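Local structure of putative nucleotide sugar epimerase/ dehydratase (Bordetella bronchiseptica, 2Q1S) at residues 65-70 / 222-227; 107-112 / 120-125; 228-233 / 363-368. The protein binds NADH in a Rossmann fold and probably acts as a nucleotide-sugar epimerase or dehydratase in the biosynthesis of lipopolysaccharide O-antigen. All blocks are in the same frame, centred on the assembly; numbering follows the deposited sequence.

Contacts 1 and 2 line the bound NADH; contact 3 reaches it only through Arg232 of its loop. Contact 1 is partly buried and joins two loops, one after strand 59-63 and one before helix 234-243. Its chemistry is polar, with arginines binding backbone carbonyls. Contact 2 is buried and joins the loop after strand 102-105 to helix 119-126, mainly by packing of a tyrosine on the helix backbone. Contact 3 is also buried but lies farthest from the chain centre, and its side chains meet through methyl groups and rings. Contacts 1 and 3 share the loop before helix 234-243, and a salt bridge from Glu70 to Lys367 also links them. Contact 2 joins contact 1 through His110 O and Arg224 NE.

Contact 1: residues 65-70 / 222-227; sequences NLLSAE and RWRGTP. With NAI (1,4-dihydronicotinamide adenine dinucleotide), chain B.
Arg222 and Arg224 reach from the loop before helix 234-243 to residues 65-68, the loop after strand 59-63 that holds the adenosine half of NADH in this Rossmann fold. Arg222 NH2 donates to Asn65 O at 2.7 Å. The oxygen lies in the guanidinium plane, but NH2 stands above the carbonyl plane and the bond is bent (138° at the hydrogen). Leu67 CD1 lies over one face of the same guanidinium, toward its rim. Leu67 O accepts Arg222 N at 2.9 Å and a weak bond from Arg224 NH1. Ser68 CB sits over the centre of the Arg224 guanidinium, 3.4 Å from CZ. A bend at chi3 (-51°) turns this guanidinium so that its face meets Ser68 CB, and NE donates to His110 O.

Behind this layer, Asn65 OD1 accepts Leu67 N at 3.2 Å, which makes an Asx turn. The Asn65 amide also packs on the adenine, with OD1 3.1 Å from C4A of NADH. Ser68 grips the cofactor twice. Its backbone N donates almost straight to the ribose O2B at 3.2 Å, and its OG donates to the phosphate oxygen O1A at 2.6 Å.

Contact 2: residues 107-112 / 120-125; sequences ATYHGN and LADHEN. With NAI (1,4-dihydronicotinamide adenine dinucleotide), chain B.
Tyr109 and Asp122 bring the two backbones closest, with their CA atoms 5.3 Å apart, where the loop 107-112 runs past helix 119-126. The Tyr109 ring lies flat over the helix backbone. CG is anti to the backbone N (chi1 -171°), and this directs the ring at the helix. Ala121 C lies over the ring centre, and Asp122 N is on the same face, nearer the rim. Tyr109 CD2 comes to 3.4 Å from Asp122 CA. At the far end of the ring, Ala121 CB touches Tyr109 OH, also at 3.4 Å. Asp122 OD1 packs beside Tyr109 CB, while its carboxylate is held by Ser184 and Asn126.

Asn125 crosses the Tyr109 ring obliquely, and the amide and ring planes are 21° apart. Its CB is 4.0 Å from Tyr109 CD1. The amide is held at both ends. ND2 donates to Ala121 O at 3.0 Å, and OD1 accepts N6A of the adenine at 3.1 Å. Together these bonds fix the amide rotation and let the helix recognise the adenine amino group. Ala121 O also accepts Asn125 N, the regular helix bond. By contrast, Asn125 O is buried against Thr108 without a hydrogen-bond partner.

The loop also lines the cofactor. Ala107 CB packs on the adenine at 3.6 Å from C4A, and Thr108 O approaches C8A at 3.0 Å. Thr108 OG1 is bonded to Asn126 OD1.

The loop leaves strand 102-105 of the central, mostly parallel sheet and forms part of the dinucleotide-binding edge of the Rossmann fold. It passes a cis peptide before Gly111, the N-cap of helix 112-117. Helix 180-199 flanks the contact through Pro180, Tyr181 and Lys185. On helix 119-126, His123 meets His123 of the second subunit.

Contact 3: residues 228-233 / 363-368; sequences ATVWRN and QIMRKH. With NAI (1,4-dihydronicotinamide adenine dinucleotide), chain B.
Thr229 and Val230 face Met365 and His368, where the loop before helix 234-243 packs against the end of helix 358-366. Thr229 CG2 makes a CH-pi contact with the His368 ring. It lies 3.7 Å from the ring centroid and 18° off the normal. The Thr229 rotamer places CG2 anti to the backbone N, toward the histidine. OG1 is thereby left beside its own N, and it binds Arg224 N. Lys367 CG lies over the opposite face of the His368 ring, which is therefore sandwiched between two aliphatic groups. The bond of His368 NE2 to Gly219 O helps to fix the ring's rotation.

Val230 divides its two methyl groups. CG2 lies against His368, 3.7 Å from its CB; the two side chains run alongside in opposite directions. CG1 points across to Met365 CE at 3.9 Å and also lies over the Trp231 ring. The Met365 chain is extended through chi2 and then bends at chi3 (77°). This bend brings CE to Trp231 CH2, at 3.6 Å, and the two side chains cross at about a right angle. The same indole makes a cation-pi contact with Lys241 of helix 234-243.

Trp231 is the centre of an inverse gamma turn, closed by a weak bond from Arg232 N to Val230 O. Beyond the turn, Arg232 points to the cofactor. Its NH2 donates to the phosphate oxygen O2A of NADH at 3.0 Å (159° at the hydrogen). That oxygen lies in the guanidinium plane. Glu216 binds NE and Ser68 O accepts from NH1, so three partners hold the group.

An apolar layer thus joins the C-terminal helices to the loop that carries a pyrophosphate-binding arginine. The arrangement fits an extended short-chain dehydrogenase/reductase, in which a Rossmann domain is followed by a smaller C-terminal part.

Contact 1: residues 65-70 / 222-227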
# COMPACT_ATOMS: atom_id res chain seq x y z
N ASN A 65 -19.85 -4.79 -7.25
CA ASN A 65 -20.78 -3.79 -6.69
C ASN A 65 -21.38 -2.83 -7.76
O ASN A 65 -22.11 -1.90 -7.44
CB ASN A 65 -20.10 -3.00 -5.56
CG ASN A 65 -18.91 -2.23 -6.03
OD1 ASN A 65 -18.45 -2.35 -7.17
ND2 ASN A 65 -18.27 -1.52 -5.09
N LEU A 66 -20.95 -3.05 -9.02
CA LEU A 66 -21.44 -2.22 -10.15
C LEU A 66 -21.00 -0.77 -10.09
O LEU A 66 -21.60 0.10 -10.71
CB LEU A 66 -22.97 -2.35 -10.39
CG LEU A 66 -23.42 -3.78 -10.74
CD1 LEU A 66 -24.94 -3.79 -10.97
CD2 LEU A 66 -22.65 -4.40 -11.91
N LEU A 67 -19.88 -0.55 -9.38
CA LEU A 67 -19.40 0.82 -9.21
C LEU A 67 -18.96 1.43 -10.53
O LEU A 67 -19.20 2.63 -10.78
CB LEU A 67 -18.29 0.83 -8.18
CG LEU A 67 -17.61 2.14 -7.86
CD1 LEU A 67 -18.59 3.21 -7.40
CD2 LEU A 67 -16.53 1.86 -6.80
N SER A 68 -18.38 0.61 -11.40
CA SER A 68 -18.00 1.08 -12.74
C SER A 68 -18.42 0.11 -13.84
O SER A 68 -17.71 -0.05 -14.82
CB SER A 68 -16.50 1.38 -12.81
OG SER A 68 -15.74 0.23 -12.44
N ALA A 69 -19.60 -0.50 -13.65
CA ALA A 69 -20.08 -1.58 -14.50
C ALA A 69 -21.58 -1.48 -14.62
O ALA A 69 -22.26 -0.75 -13.86
CB ALA A 69 -19.69 -2.92 -13.88
N GLU A 70 -22.11 -2.19 -15.63
CA GLU A 70 -23.55 -2.27 -15.87
C GLU A 70 -23.96 -3.71 -15.70
O GLU A 70 -23.23 -4.61 -16.11
CB GLU A 70 -23.90 -1.81 -17.30
CG GLU A 70 -23.65 -0.34 -17.59
CD GLU A 70 -24.49 0.57 -16.71
OE1 GLU A 70 -25.71 0.32 -16.62
OE2 GLU A 70 -23.94 1.49 -16.08
N ARG A 222 -21.49 4.17 -11.67
CA ARG A 222 -21.84 5.42 -10.97
C ARG A 222 -20.88 6.53 -11.37
O ARG A 222 -19.77 6.23 -11.82
CB ARG A 222 -21.76 5.20 -9.46
CG ARG A 222 -22.48 3.93 -9.04
CD ARG A 222 -22.56 3.72 -7.54
NE ARG A 222 -22.41 2.29 -7.31
CZ ARG A 222 -21.92 1.73 -6.22
NH1 ARG A 222 -21.56 2.47 -5.17
NH2 ARG A 222 -21.81 0.41 -6.17
N TRP A 223 -21.31 7.79 -11.22
CA TRP A 223 -20.42 8.93 -11.35
C TRP A 223 -19.26 8.82 -10.35
O TRP A 223 -19.46 8.76 -9.15
CB TRP A 223 -21.19 10.22 -11.05
CG TRP A 223 -20.36 11.43 -11.16
CD1 TRP A 223 -19.91 12.24 -10.13
CD2 TRP A 223 -19.86 12.01 -12.38
NE1 TRP A 223 -19.19 13.30 -10.65
CE2 TRP A 223 -19.16 13.20 -12.02
CE3 TRP A 223 -19.98 11.67 -13.73
CZ2 TRP A 223 -18.54 14.01 -12.98
CZ3 TRP A 223 -19.37 12.49 -14.69
CH2 TRP A 223 -18.65 13.64 -14.31
N ARG A 224 -18.03 8.79 -10.85
CA ARG A 224 -16.89 8.66 -9.96
C ARG A 224 -16.09 9.97 -9.87
O ARG A 224 -14.89 9.96 -9.52
CB ARG A 224 -16.05 7.43 -10.35
CG ARG A 224 -16.85 6.15 -10.13
CD ARG A 224 -16.18 4.89 -10.60
NE ARG A 224 -15.68 4.93 -11.98
CZ ARG A 224 -16.40 4.76 -13.08
NH1 ARG A 224 -17.72 4.62 -13.00
NH2 ARG A 224 -15.79 4.77 -14.26
N GLY A 225 -16.75 11.10 -10.15
CA GLY A 225 -16.12 12.37 -9.85
C GLY A 225 -15.75 13.26 -11.02
O GLY A 225 -15.75 14.47 -10.89
N THR A 226 -15.36 12.65 -12.14
CA THR A 226 -14.80 13.39 -13.26
C THR A 226 -15.36 12.88 -14.59
O THR A 226 -15.95 11.79 -14.66
CB THR A 226 -13.24 13.28 -13.30
OG1 THR A 226 -12.88 12.07 -13.97
CG2 THR A 226 -12.62 13.30 -11.88
N PRO A 227 -15.15 13.65 -15.67
CA PRO A 227 -15.64 13.23 -16.98
C PRO A 227 -15.10 11.90 -17.50
O PRO A 227 -15.71 11.33 -18.40
CB PRO A 227 -15.23 14.38 -17.90
CG PRO A 227 -15.12 15.58 -16.98
CD PRO A 227 -14.58 15.02 -15.73
PA NAI B . -13.76 -2.00 -14.90
O1A NAI B . -13.95 -0.76 -14.10
O2A NAI B . -14.71 -2.26 -16.10
O5B NAI B . -13.74 -3.27 -14.02
C5B NAI B . -13.56 -3.27 -12.60
C4B NAI B . -14.75 -3.89 -11.90
O4B NAI B . -14.54 -3.83 -10.49
C3B NAI B . -16.06 -3.10 -12.20
O3B NAI B . -17.08 -4.01 -12.65
C2B NAI B . -16.44 -2.55 -10.84
O2B NAI B . -17.86 -2.39 -10.56
C1B NAI B . -15.83 -3.58 -9.89
N9A NAI B . -15.65 -3.13 -8.52
C8A NAI B . -15.25 -1.89 -8.10
N7A NAI B . -15.17 -1.89 -6.77
C5A NAI B . -15.50 -3.12 -6.29
C6A NAI B . -15.62 -3.78 -4.98
N6A NAI B . -15.37 -3.15 -3.83
N1A NAI B . -16.00 -5.09 -4.92
C2A NAI B . -16.27 -5.74 -6.08
N3A NAI B . -16.19 -5.24 -7.32
C4A NAI B . -15.80 -3.93 -7.50
O3 NAI B . -12.27 -1.87 -15.46
PN NAI B . -11.38 -2.94 -16.29
O1N NAI B . -10.64 -2.25 -17.32
O2N NAI B . -12.28 -4.12 -16.56
O5D NAI B . -10.35 -3.44 -15.12
C5D NAI B . -10.26 -4.82 -14.71
C4D NAI B . -8.93 -4.99 -13.99
O4D NAI B . -7.88 -4.80 -14.91
C3D NAI B . -8.69 -3.93 -12.92
O3D NAI B . -8.09 -4.58 -11.79
C2D NAI B . -7.75 -2.95 -13.58
O2D NAI B . -6.95 -2.24 -12.60
C1D NAI B . -6.90 -3.86 -14.43
N1N NAI B . -6.27 -3.19 -15.54
C2N NAI B . -6.97 -2.79 -16.65
C3N NAI B . -6.33 -2.18 -17.72
C7N NAI B . -7.10 -1.71 -18.96
O7N NAI B . -6.46 -1.20 -19.86
N7N NAI B . -8.44 -1.92 -18.97
C4N NAI B . -4.92 -2.01 -17.70
C5N NAI B . -4.22 -2.48 -16.55
C6N NAI B . -4.92 -3.09 -15.52

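Contact 2: residues 107-112 / 120-125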
# COMPACT_ATOMS: atom_id res chain seq x y z
N ALA A 107 -11.29 -6.47 -9.59
CA ALA A 107 -11.90 -5.24 -9.14
C ALA A 107 -10.83 -4.12 -9.09
O ALA A 107 -9.63 -4.33 -8.88
CB ALA A 107 -12.58 -5.42 -7.83
N THR A 108 -11.35 -2.92 -9.37
CA THR A 108 -10.53 -1.70 -9.25
C THR A 108 -11.50 -0.54 -9.09
O THR A 108 -12.73 -0.67 -9.14
CB THR A 108 -9.59 -1.50 -10.44
OG1 THR A 108 -8.57 -0.55 -10.08
CG2 THR A 108 -10.32 -1.01 -11.70
N TYR A 109 -10.88 0.61 -8.81
CA TYR A 109 -11.58 1.88 -8.79
C TYR A 109 -11.23 2.65 -10.08
O TYR A 109 -10.12 3.10 -10.30
CB TYR A 109 -11.21 2.68 -7.54
CG TYR A 109 -12.08 3.90 -7.39
CD1 TYR A 109 -13.46 3.79 -7.13
CD2 TYR A 109 -11.55 5.20 -7.50
CE1 TYR A 109 -14.27 4.91 -6.98
CE2 TYR A 109 -12.34 6.35 -7.36
CZ TYR A 109 -13.72 6.22 -7.07
OH TYR A 109 -14.52 7.31 -6.91
N HIS A 110 -12.20 2.67 -11.00
CA HIS A 110 -11.88 3.07 -12.38
C HIS A 110 -11.92 4.60 -12.49
O HIS A 110 -12.98 5.18 -12.33
CB HIS A 110 -12.89 2.45 -13.35
CG HIS A 110 -12.49 2.55 -14.78
ND1 HIS A 110 -12.41 3.76 -15.45
CD2 HIS A 110 -12.15 1.60 -15.67
CE1 HIS A 110 -11.99 3.53 -16.68
NE2 HIS A 110 -11.85 2.23 -16.85
N GLY A 111 -10.80 5.27 -12.78
CA GLY A 111 -9.44 4.78 -12.97
C GLY A 111 -8.51 5.85 -12.40
O GLY A 111 -8.79 6.39 -11.34
N ASN A 112 -7.44 6.15 -13.12
CA ASN A 112 -6.48 7.19 -12.67
C ASN A 112 -7.16 8.48 -12.23
O ASN A 112 -6.96 8.97 -11.11
CB ASN A 112 -5.40 7.49 -13.73
CG ASN A 112 -4.47 6.36 -13.90
OD1 ASN A 112 -3.59 6.13 -13.06
ND2 ASN A 112 -4.64 5.62 -14.99
N LEU A 120 -9.79 8.26 -1.16
CA LEU A 120 -10.41 7.36 -0.18
C LEU A 120 -11.42 6.39 -0.83
O LEU A 120 -11.48 5.23 -0.45
CB LEU A 120 -11.06 8.18 0.95
CG LEU A 120 -10.18 9.20 1.70
CD1 LEU A 120 -10.87 9.83 2.90
CD2 LEU A 120 -8.90 8.49 2.16
N ALA A 121 -12.18 6.87 -1.83
CA ALA A 121 -12.98 5.97 -2.66
C ALA A 121 -12.06 4.98 -3.40
O ALA A 121 -12.39 3.78 -3.50
CB ALA A 121 -13.79 6.77 -3.66
N ASP A 122 -10.89 5.43 -3.89
CA ASP A 122 -9.97 4.53 -4.51
C ASP A 122 -9.50 3.47 -3.51
O ASP A 122 -9.50 2.29 -3.82
CB ASP A 122 -8.75 5.26 -5.06
CG ASP A 122 -7.73 4.26 -5.61
OD1 ASP A 122 -7.93 3.82 -6.78
OD2 ASP A 122 -6.77 3.91 -4.90
N HIS A 123 -9.18 3.89 -2.29
CA HIS A 123 -8.57 2.95 -1.38
C HIS A 123 -9.56 1.81 -1.07
O HIS A 123 -9.18 0.63 -1.06
CB HIS A 123 -8.19 3.71 -0.11
CG HIS A 123 -7.49 2.84 0.87
ND1 HIS A 123 -6.13 2.59 0.79
CD2 HIS A 123 -7.97 2.14 1.91
CE1 HIS A 123 -5.80 1.76 1.77
NE2 HIS A 123 -6.91 1.44 2.43
N GLU A 124 -10.81 2.20 -0.80
CA GLU A 124 -11.84 1.20 -0.42
C GLU A 124 -12.04 0.18 -1.52
O GLU A 124 -12.18 -1.03 -1.24
CB GLU A 124 -13.16 1.92 -0.16
CG GLU A 124 -14.31 0.96 0.07
CD GLU A 124 -14.23 0.15 1.37
OE1 GLU A 124 -13.54 0.53 2.35
OE2 GLU A 124 -14.96 -0.86 1.44
N ASN A 125 -12.00 0.63 -2.78
CA ASN A 125 -12.31 -0.24 -3.93
C ASN A 125 -11.13 -0.71 -4.75
O ASN A 125 -11.32 -1.36 -5.80
CB ASN A 125 -13.32 0.53 -4.79
CG ASN A 125 -14.59 0.81 -4.03
OD1 ASN A 125 -15.36 -0.10 -3.72
ND2 ASN A 125 -14.79 2.07 -3.64
PA NAI B . -13.76 -2.00 -14.90
O1A NAI B . -13.95 -0.76 -14.10
O2A NAI B . -14.71 -2.26 -16.10
O5B NAI B . -13.74 -3.27 -14.02
C5B NAI B . -13.56 -3.27 -12.60
C4B NAI B . -14.75 -3.89 -11.90
O4B NAI B . -14.54 -3.83 -10.49
C3B NAI B . -16.06 -3.10 -12.20
O3B NAI B . -17.08 -4.01 -12.65
C2B NAI B . -16.44 -2.55 -10.84
O2B NAI B . -17.86 -2.39 -10.56
C1B NAI B . -15.83 -3.58 -9.89
N9A NAI B . -15.65 -3.13 -8.52
C8A NAI B . -15.25 -1.89 -8.10
N7A NAI B . -15.17 -1.89 -6.77
C5A NAI B . -15.50 -3.12 -6.29
C6A NAI B . -15.62 -3.78 -4.98
N6A NAI B . -15.37 -3.15 -3.83
N1A NAI B . -16.00 -5.09 -4.92
C2A NAI B . -16.27 -5.74 -6.08
N3A NAI B . -16.19 -5.24 -7.32
C4A NAI B . -15.80 -3.93 -7.50
O3 NAI B . -12.27 -1.87 -15.46
PN NAI B . -11.38 -2.94 -16.29
O1N NAI B . -10.64 -2.25 -17.32
O2N NAI B . -12.28 -4.12 -16.56
O5D NAI B . -10.35 -3.44 -15.12
C5D NAI B . -10.26 -4.82 -14.71
C4D NAI B . -8.93 -4.99 -13.99
O4D NAI B . -7.88 -4.80 -14.91
C3D NAI B . -8.69 -3.93 -12.92
O3D NAI B . -8.09 -4.58 -11.79
C2D NAI B . -7.75 -2.95 -13.58
O2D NAI B . -6.95 -2.24 -12.60
C1D NAI B . -6.90 -3.86 -14.43
N1N NAI B . -6.27 -3.19 -15.54
C2N NAI B . -6.97 -2.79 -16.65
C3N NAI B . -6.33 -2.18 -17.72
C7N NAI B . -7.10 -1.71 -18.96
O7N NAI B . -6.46 -1.20 -19.86
N7N NAI B . -8.44 -1.92 -18.97
C4N NAI B . -4.92 -2.01 -17.70
C5N NAI B . -4.22 -2.48 -16.55
C6N NAI B . -4.92 -3.09 -15.52

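Contact 3: residues 228-233 / 363-368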
# COMPACT_ATOMS: atom_id res chain seq x y z
N ALA A 228 -14.00 11.42 -16.93
CA ALA A 228 -13.47 10.12 -17.30
C ALA A 228 -14.40 8.95 -16.96
O ALA A 228 -14.20 7.86 -17.48
CB ALA A 228 -12.13 9.90 -16.67
N THR A 229 -15.41 9.20 -16.13
CA THR A 229 -16.47 8.21 -15.89
C THR A 229 -17.17 7.92 -17.23
O THR A 229 -17.49 6.78 -17.56
CB THR A 229 -17.51 8.72 -14.87
OG1 THR A 229 -16.96 8.67 -13.54
CG2 THR A 229 -18.80 7.88 -14.90
N VAL A 230 -17.38 8.98 -18.00
CA VAL A 230 -17.96 8.83 -19.35
C VAL A 230 -16.86 8.41 -20.35
O VAL A 230 -16.91 7.31 -20.89
CB VAL A 230 -18.70 10.09 -19.80
CG1 VAL A 230 -19.19 9.89 -21.23
CG2 VAL A 230 -19.90 10.33 -18.88
N TRP A 231 -15.87 9.28 -20.53
CA TRP A 231 -14.78 9.11 -21.48
C TRP A 231 -13.68 8.28 -20.85
O TRP A 231 -12.63 8.78 -20.47
CB TRP A 231 -14.27 10.50 -21.92
CG TRP A 231 -15.41 11.42 -22.33
CD1 TRP A 231 -15.86 12.55 -21.69
CD2 TRP A 231 -16.31 11.21 -23.43
NE1 TRP A 231 -16.96 13.08 -22.36
CE2 TRP A 231 -17.24 12.28 -23.44
CE3 TRP A 231 -16.38 10.24 -24.45
CZ2 TRP A 231 -18.25 12.39 -24.40
CZ3 TRP A 231 -17.38 10.34 -25.40
CH2 TRP A 231 -18.30 11.41 -25.38
N ARG A 232 -13.94 6.98 -20.78
CA ARG A 232 -13.13 6.05 -19.98
C ARG A 232 -11.71 5.88 -20.47
O ARG A 232 -10.78 5.79 -19.67
CB ARG A 232 -13.77 4.67 -19.95
CG ARG A 232 -15.03 4.57 -19.14
CD ARG A 232 -15.63 3.19 -19.36
NE ARG A 232 -14.78 2.03 -19.03
CZ ARG A 232 -15.02 1.19 -18.02
NH1 ARG A 232 -16.02 1.47 -17.18
NH2 ARG A 232 -14.30 0.08 -17.88
N ASN A 233 -11.57 5.76 -21.79
CA ASN A 233 -10.29 5.44 -22.42
C ASN A 233 -10.35 5.90 -23.87
O ASN A 233 -11.44 6.09 -24.42
CB ASN A 233 -10.07 3.93 -22.34
CG ASN A 233 -9.48 3.49 -21.02
OD1 ASN A 233 -8.39 3.94 -20.64
ND2 ASN A 233 -10.16 2.59 -20.32
N GLN A 363 -27.73 5.63 -23.83
CA GLN A 363 -28.61 5.74 -22.66
C GLN A 363 -27.81 5.67 -21.35
O GLN A 363 -28.10 6.38 -20.39
CB GLN A 363 -29.67 4.64 -22.68
CG GLN A 363 -30.88 4.89 -21.78
N ILE A 364 -26.80 4.81 -21.34
CA ILE A 364 -25.91 4.68 -20.18
C ILE A 364 -25.12 5.98 -19.96
O ILE A 364 -25.10 6.51 -18.84
CB ILE A 364 -25.03 3.43 -20.34
CG1 ILE A 364 -25.93 2.19 -20.21
CG2 ILE A 364 -23.86 3.43 -19.34
CD1 ILE A 364 -25.36 0.88 -20.71
N MET A 365 -24.51 6.50 -21.03
CA MET A 365 -23.76 7.77 -20.99
C MET A 365 -24.60 8.93 -20.49
O MET A 365 -24.11 9.77 -19.74
CB MET A 365 -23.22 8.13 -22.37
CG MET A 365 -22.15 7.16 -22.89
SD MET A 365 -21.85 7.42 -24.67
CE MET A 365 -20.83 8.90 -24.66
N ARG A 366 -25.86 8.98 -20.91
CA ARG A 366 -26.73 10.11 -20.59
C ARG A 366 -27.08 10.21 -19.11
O ARG A 366 -27.52 11.26 -18.64
CB ARG A 366 -28.00 10.05 -21.44
CG ARG A 366 -27.82 10.66 -22.83
N LYS A 367 -26.84 9.14 -18.35
CA LYS A 367 -27.18 9.20 -16.94
C LYS A 367 -26.28 10.23 -16.23
O LYS A 367 -26.62 10.72 -15.17
CB LYS A 367 -27.15 7.83 -16.27
CG LYS A 367 -25.79 7.34 -15.94
CD LYS A 367 -25.85 6.04 -15.13
CE LYS A 367 -25.06 4.96 -15.80
NZ LYS A 367 -24.95 3.76 -14.92
N HIS A 368 -25.13 10.52 -16.85
CA HIS A 368 -24.15 11.45 -16.31
C HIS A 368 -24.20 12.87 -16.88
O HIS A 368 -23.34 13.69 -16.57
CB HIS A 368 -22.73 10.89 -16.49
CG HIS A 368 -22.57 9.49 -16.01
ND1 HIS A 368 -22.61 9.14 -14.67
CD2 HIS A 368 -22.32 8.34 -16.69
CE1 HIS A 368 -22.41 7.83 -14.55
NE2 HIS A 368 -22.26 7.32 -15.77
PA NAI B . -13.76 -2.00 -14.90
O1A NAI B . -13.95 -0.76 -14.10
O2A NAI B . -14.71 -2.26 -16.10
O5B NAI B . -13.74 -3.27 -14.02
C5B NAI B . -13.56 -3.27 -12.60
C4B NAI B . -14.75 -3.89 -11.90
O4B NAI B . -14.54 -3.83 -10.49
C3B NAI B . -16.06 -3.10 -12.20
O3B NAI B . -17.08 -4.01 -12.65
C2B NAI B . -16.44 -2.55 -10.84
O2B NAI B . -17.86 -2.39 -10.56
C1B NAI B . -15.83 -3.58 -9.89
N9A NAI B . -15.65 -3.13 -8.52
C8A NAI B . -15.25 -1.89 -8.10
N7A NAI B . -15.17 -1.89 -6.77
C5A NAI B . -15.50 -3.12 -6.29
C6A NAI B . -15.62 -3.78 -4.98
N6A NAI B . -15.37 -3.15 -3.83
N1A NAI B . -16.00 -5.09 -4.92
C2A NAI B . -16.27 -5.74 -6.08
N3A NAI B . -16.19 -5.24 -7.32
C4A NAI B . -15.80 -3.93 -7.50
O3 NAI B . -12.27 -1.87 -15.46
PN NAI B . -11.38 -2.94 -16.29
O1N NAI B . -10.64 -2.25 -17.32
O2N NAI B . -12.28 -4.12 -16.56
O5D NAI B . -10.35 -3.44 -15.12
C5D NAI B . -10.26 -4.82 -14.71
C4D NAI B . -8.93 -4.99 -13.99
O4D NAI B . -7.88 -4.80 -14.91
C3D NAI B . -8.69 -3.93 -12.92
O3D NAI B . -8.09 -4.58 -11.79
C2D NAI B . -7.75 -2.95 -13.58
O2D NAI B . -6.95 -2.24 -12.60
C1D NAI B . -6.90 -3.86 -14.43
N1N NAI B . -6.27 -3.19 -15.54
C2N NAI B . -6.97 -2.79 -16.65
C3N NAI B . -6.33 -2.18 -17.72
C7N NAI B . -7.10 -1.71 -18.96
O7N NAI B . -6.46 -1.20 -19.86
N7N NAI B . -8.44 -1.92 -18.97
C4N NAI B . -4.92 -2.01 -17.70
C5N NAI B . -4.22 -2.48 -16.55
C6N NAI B . -4.92 -3.09 -15.52